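Local coordinates for pyocin-S2 (Pseudomonas aeruginosa, PDB 4QKO), which kills sensitive bacterial cells by breaking down chromosomal DNA through its C-terminal HNH nuclease domain, the part described here, which is inactive when bound to its immunity protein, at residues 82-86 / 95-99; 37-41 / 55-59. The contacts are given in a common frame with arbitrary orientation. Residues are numbered along the deposited sequence.

Contact 1: residues 82-86 / 95-99; sequences GAPYV and RIKIE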
loop_
_atom_site.group_PDB
_atom_site.type_symbol
_atom_site.label_atom_id
_atom_site.label_comp_id
_atom_site.label_asym_id
_atom_site.label_seq_id
_atom_site.Cartn_x
_atom_site.Cartn_y
_atom_site.Cartn_z
ATOM N N GLY B 82 0.098 -5.775 5.644
ATOM C CA GLY B 82 -0.796 -5.067 4.699
ATOM C C GLY B 82 -0.055 -4.806 3.384
ATOM O O GLY B 82 1.127 -4.680 3.386
ATOM N N ALA B 83 -0.772 -4.791 2.267
ATOM C CA ALA B 83 -0.220 -4.400 0.983
ATOM C C ALA B 83 0.058 -2.909 0.996
ATOM O O ALA B 83 -0.686 -2.150 1.579
ATOM C CB ALA B 83 -1.220 -4.689 -0.138
ATOM N N PRO B 84 1.028 -2.467 0.190
ATOM C CA PRO B 84 1.287 -1.066 0.093
ATOM C C PRO B 84 0.196 -0.358 -0.658
ATOM O O PRO B 84 -0.465 -0.924 -1.542
ATOM C CB PRO B 84 2.577 -0.984 -0.696
ATOM C CG PRO B 84 2.692 -2.296 -1.414
ATOM C CD PRO B 84 1.917 -3.290 -0.642
ATOM N N TYR B 85 0.073 0.919 -0.334
ATOM C CA TYR B 85 -0.760 1.820 -1.141
ATOM C C TYR B 85 -0.091 2.140 -2.498
ATOM O O TYR B 85 1.147 2.234 -2.586
ATOM C CB TYR B 85 -1.028 3.162 -0.377
ATOM C CG TYR B 85 -1.914 2.980 0.852
ATOM C CD1 TYR B 85 -1.349 2.596 2.095
ATOM C CD2 TYR B 85 -3.238 3.114 0.785
ATOM C CE1 TYR B 85 -2.136 2.430 3.220
ATOM C CE2 TYR B 85 -4.043 2.989 1.895
ATOM C CZ TYR B 85 -3.490 2.606 3.116
ATOM O OH TYR B 85 -4.285 2.429 4.246
ATOM N N VAL B 86 -0.891 2.180 -3.583
ATOM C CA VAL B 86 -0.372 2.614 -4.869
ATOM C C VAL B 86 -0.363 4.143 -4.989
ATOM O O VAL B 86 -0.922 4.902 -4.177
ATOM C CB VAL B 86 -1.083 1.976 -6.084
ATOM C CG1 VAL B 86 -1.009 0.464 -5.951
ATOM C CG2 VAL B 86 -2.547 2.420 -6.143
ATOM N N ARG B 95 -10.317 1.246 -4.649
ATOM C CA ARG B 95 -9.155 0.351 -4.581
ATOM C C ARG B 95 -7.829 1.109 -4.676
ATOM O O ARG B 95 -7.583 1.732 -5.701
ATOM C CB ARG B 95 -9.267 -0.689 -5.697
ATOM C CG ARG B 95 -10.496 -1.580 -5.471
ATOM C CD ARG B 95 -11.054 -2.144 -6.788
ATOM N NE ARG B 95 -10.143 -3.092 -7.381
ATOM C CZ ARG B 95 -10.282 -3.602 -8.593
ATOM N NH1 ARG B 95 -11.311 -3.247 -9.369
ATOM N NH2 ARG B 95 -9.401 -4.468 -9.032
ATOM N N ILE B 96 -7.093 1.153 -3.552
ATOM C CA ILE B 96 -5.960 1.993 -3.394
ATOM C C ILE B 96 -4.670 1.221 -3.015
ATOM O O ILE B 96 -3.682 1.828 -2.790
ATOM C CB ILE B 96 -6.268 3.211 -2.426
ATOM C CG1 ILE B 96 -6.583 2.747 -1.010
ATOM C CG2 ILE B 96 -7.492 3.974 -2.956
ATOM C CD1 ILE B 96 -6.670 3.887 -0.015
ATOM N N LYS B 97 -4.702 -0.108 -3.042
ATOM C CA LYS B 97 -3.567 -0.956 -2.666
ATOM C C LYS B 97 -3.198 -1.916 -3.798
ATOM O O LYS B 97 -4.032 -2.221 -4.671
ATOM C CB LYS B 97 -3.885 -1.728 -1.392
ATOM C CG LYS B 97 -3.639 -0.827 -0.227
ATOM C CD LYS B 97 -4.193 -1.401 1.011
ATOM C CE LYS B 97 -3.651 -0.656 2.214
ATOM N NZ LYS B 97 -3.066 -1.654 3.129
ATOM N N ILE B 98 -1.940 -2.306 -3.824
ATOM C CA ILE B 98 -1.469 -3.349 -4.700
ATOM C C ILE B 98 -2.305 -4.631 -4.458
ATOM O O ILE B 98 -2.580 -5.067 -3.274
ATOM C CB ILE B 98 0.006 -3.666 -4.479
ATOM C CG1 ILE B 98 0.985 -2.544 -4.955
ATOM C CG2 ILE B 98 0.397 -4.933 -5.174
ATOM C CD1 ILE B 98 1.079 -2.349 -6.470
ATOM N N GLU B 99 -2.683 -5.253 -5.569
ATOM C CA GLU B 99 -3.447 -6.500 -5.560
ATOM C C GLU B 99 -2.662 -7.638 -6.195
ATOM O O GLU B 99 -1.931 -7.446 -7.122
ATOM C CB GLU B 99 -4.809 -6.333 -6.275
ATOM C CG GLU B 99 -5.687 -5.259 -5.612
ATOM C CD GLU B 99 -6.914 -4.802 -6.450
ATOM O OE1 GLU B 99 -7.114 -5.313 -7.574
ATOM O OE2 GLU B 99 -7.678 -3.908 -5.993
#
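Lys97 lays the end of its side chain over one face of the Tyr85 ring: CE sits 3.6 Å from the ring centroid, a CH-pi contact, and NZ lies 4.6 Å from it, an off-centre cation-pi pair. The ammonium then turns to the backbone, with Lys97 NZ 2.9 Å from Ala83 O in a hydrogen bond, while its charge is met by Glu31 of the immunity protein. The Tyr85 hydroxyl bonds to His34 of the immunity protein, so this pair belongs to the toxin-immunity interface. At the ring edge, Ile96 CD1 comes to 3.4 Å from Tyr85 CE2.

Through the backbone a single beta bridge joins the two loops: Tyr85 and Lys97 form a non-hydrogen-bonded antiparallel pair, hence CA atoms as close as 4.2 Å. Hydrogen bonds flank it, Ile98 N to Pro84 O, 3.0 Å, and Val86 N to Ile96 O, 2.9 Å, and CA-H...O contacts fill the gap, Lys97 CA to Pro84 O 3.3 Å and Tyr85 CA to Ile96 O 3.4 Å. Pro84 CG, 3.9 Å from Ile98 CG1, and Val86 CG1, 3.5 Å from Ile98 CD1, close an apolar patch around Ile98. Arg95 and Glu99 pair within their own segment and reach helix 123-130.

The bridge thus ties the long connection after helix 72-78 just before strand 99-102, with helix 49-62 packed against Ala83, Pro84 and Ile98.

Contact 2: residues 37-41 / 55-59; sequences IADKL and QFWIA
Build two helical pieces, 37-41 and 55-59, with axes 10.1 Å apart at closest approach and N-to-C directions 121° apart. Ile37 and Ala59 set the register, CA to CA 6.5 Å. Each piece holds one i to i+4 bond, Leu41 N to Ile37 O and Ala59 N to Gln55 O. The bumps are Ile37 (m, m) and Leu41 (m, t), one turn apart. Leu41 enters the hollow between Gln55, Phe56 and Ala59, its CD2 4.4 Å from Ala59 CB and 4.0 Å from Gln55 O; Ile37 enters that between Phe56 and Ala59, its CD1 3.7 Å from Ala59 O and 4.3 Å from Ala59 CB. Phe56, chi1 t, meets both bumps: its CE2 is 3.7 Å from Ile37 CG2 and its CD2 4.2 Å from Leu41 CD1. This helix-helix packing joins helix 35-41 to helix 49-62 in the nuclease domain. No hydrogen bond crosses, so the fit rests on shape and van der Waals contact of apolar side chains with each other and with carbonyls of 55-59.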
loop_
_atom_site.group_PDB
_atom_site.type_symbol
_atom_site.label_atom_id
_atom_site.label_comp_id
_atom_site.label_asym_id
_atom_site.label_seq_id
_atom_site.Cartn_x
_atom_site.Cartn_y
_atom_site.Cartn_z
ATOM N N ILE B 37 11.273 -13.937 -2.784
ATOM C CA ILE B 37 10.022 -14.068 -2.030
ATOM C C ILE B 37 9.393 -15.438 -2.258
ATOM O O ILE B 37 9.007 -16.098 -1.309
ATOM C CB ILE B 37 9.032 -12.921 -2.380
ATOM C CG1 ILE B 37 9.701 -11.578 -2.148
ATOM C CG2 ILE B 37 7.718 -13.098 -1.603
ATOM C CD1 ILE B 37 10.302 -11.296 -0.746
ATOM N N ALA B 38 9.382 -15.892 -3.517
ATOM C CA ALA B 38 9.015 -17.261 -3.824
ATOM C C ALA B 38 9.837 -18.272 -3.029
ATOM O O ALA B 38 9.278 -19.222 -2.510
ATOM C CB ALA B 38 9.164 -17.565 -5.274
ATOM N N ASP B 39 11.131 -18.027 -2.906
ATOM C CA ASP B 39 12.001 -18.855 -2.091
ATOM C C ASP B 39 11.604 -18.820 -0.632
ATOM O O ASP B 39 11.481 -19.861 0.029
ATOM C CB ASP B 39 13.447 -18.372 -2.137
ATOM C CG ASP B 39 14.185 -18.614 -3.481
ATOM O OD1 ASP B 39 13.724 -19.440 -4.313
ATOM O OD2 ASP B 39 15.247 -17.920 -3.692
ATOM N N LYS B 40 11.468 -17.619 -0.070
ATOM C CA LYS B 40 11.169 -17.478 1.363
ATOM C C LYS B 40 9.872 -18.219 1.735
ATOM O O LYS B 40 9.741 -18.815 2.819
ATOM C CB LYS B 40 11.140 -15.994 1.701
ATOM C CG LYS B 40 10.831 -15.604 3.111
ATOM C CD LYS B 40 11.846 -16.109 4.122
ATOM C CE LYS B 40 13.244 -15.507 3.946
ATOM N NZ LYS B 40 14.142 -15.903 5.101
ATOM N N LEU B 41 8.895 -18.186 0.846
ATOM C CA LEU B 41 7.635 -18.789 1.079
ATOM C C LEU B 41 7.506 -20.259 0.703
ATOM O O LEU B 41 6.504 -20.821 1.056
ATOM C CB LEU B 41 6.493 -18.027 0.388
ATOM C CG LEU B 41 6.361 -16.584 0.842
ATOM C CD1 LEU B 41 5.267 -15.993 0.004
ATOM C CD2 LEU B 41 6.094 -16.326 2.316
ATOM N N GLN B 55 1.540 -13.042 4.951
ATOM C CA GLN B 55 2.911 -13.542 4.896
ATOM C C GLN B 55 3.688 -13.051 3.726
ATOM O O GLN B 55 4.863 -12.836 3.854
ATOM C CB GLN B 55 2.928 -15.070 4.932
ATOM C CG GLN B 55 2.514 -15.526 6.338
ATOM C CD GLN B 55 2.445 -17.056 6.441
ATOM O OE1 GLN B 55 3.356 -17.772 5.998
ATOM N NE2 GLN B 55 1.338 -17.571 7.008
ATOM N N PHE B 56 3.029 -12.840 2.593
ATOM C CA PHE B 56 3.704 -12.307 1.438
ATOM C C PHE B 56 4.233 -10.875 1.661
ATOM O O PHE B 56 5.421 -10.593 1.428
ATOM C CB PHE B 56 2.751 -12.343 0.261
ATOM C CG PHE B 56 3.296 -11.717 -0.963
ATOM C CD1 PHE B 56 3.183 -10.361 -1.169
ATOM C CD2 PHE B 56 3.903 -12.480 -1.902
ATOM C CE1 PHE B 56 3.753 -9.800 -2.285
ATOM C CE2 PHE B 56 4.465 -11.935 -3.034
ATOM C CZ PHE B 56 4.380 -10.569 -3.233
ATOM N N TRP B 57 3.384 -9.955 2.129
ATOM C CA TRP B 57 3.892 -8.608 2.369
ATOM C C TRP B 57 4.875 -8.477 3.546
ATOM O O TRP B 57 5.759 -7.662 3.546
ATOM C CB TRP B 57 2.734 -7.599 2.501
ATOM C CG TRP B 57 2.059 -7.485 1.196
ATOM C CD1 TRP B 57 0.817 -7.900 0.926
ATOM C CD2 TRP B 57 2.577 -6.942 -0.021
ATOM N NE1 TRP B 57 0.520 -7.689 -0.434
ATOM C CE2 TRP B 57 1.572 -7.039 -0.994
ATOM C CE3 TRP B 57 3.790 -6.356 -0.382
ATOM C CZ2 TRP B 57 1.761 -6.605 -2.313
ATOM C CZ3 TRP B 57 3.968 -5.922 -1.677
ATOM C CH2 TRP B 57 3.011 -6.043 -2.610
ATOM N N ILE B 58 4.747 -9.332 4.543
ATOM C CA ILE B 58 5.766 -9.329 5.616
ATOM C C ILE B 58 7.131 -9.747 5.070
ATOM O O ILE B 58 8.135 -9.124 5.390
ATOM C CB ILE B 58 5.328 -10.232 6.794
ATOM C CG1 ILE B 58 4.214 -9.523 7.591
ATOM C CG2 ILE B 58 6.522 -10.570 7.672
ATOM C CD1 ILE B 58 3.246 -10.506 8.278
ATOM N N ALA B 59 7.136 -10.716 4.185
ATOM C CA ALA B 59 8.368 -11.190 3.547
ATOM C C ALA B 59 9.027 -10.130 2.695
ATOM O O ALA B 59 10.234 -9.954 2.697
ATOM C CB ALA B 59 8.088 -12.426 2.721
#

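In the fold
Along the chain the two contacts come in series: contact 2 pairs helix 35-41 with helix 49-62 and is complete before contact 1 begins in the connection between helix 72-78 and strand 99-102. Their centres are about 16 Å apart, yet they touch through helix 49-62. The CA-to-CB bond of Trp57 is directed away from 37-41, and its indole packs against contact 1, Trp57 CZ3 3.5 Å from Pro84 CD and CZ2 3.6 Å from Ile98 CG2. Helix 49-62 therefore joins helix 35-41 to the loops of contact 1, which meet the immunity protein. Segment 95-99 leads into the strand carrying His101, which together with His126 holds the magnesium ion.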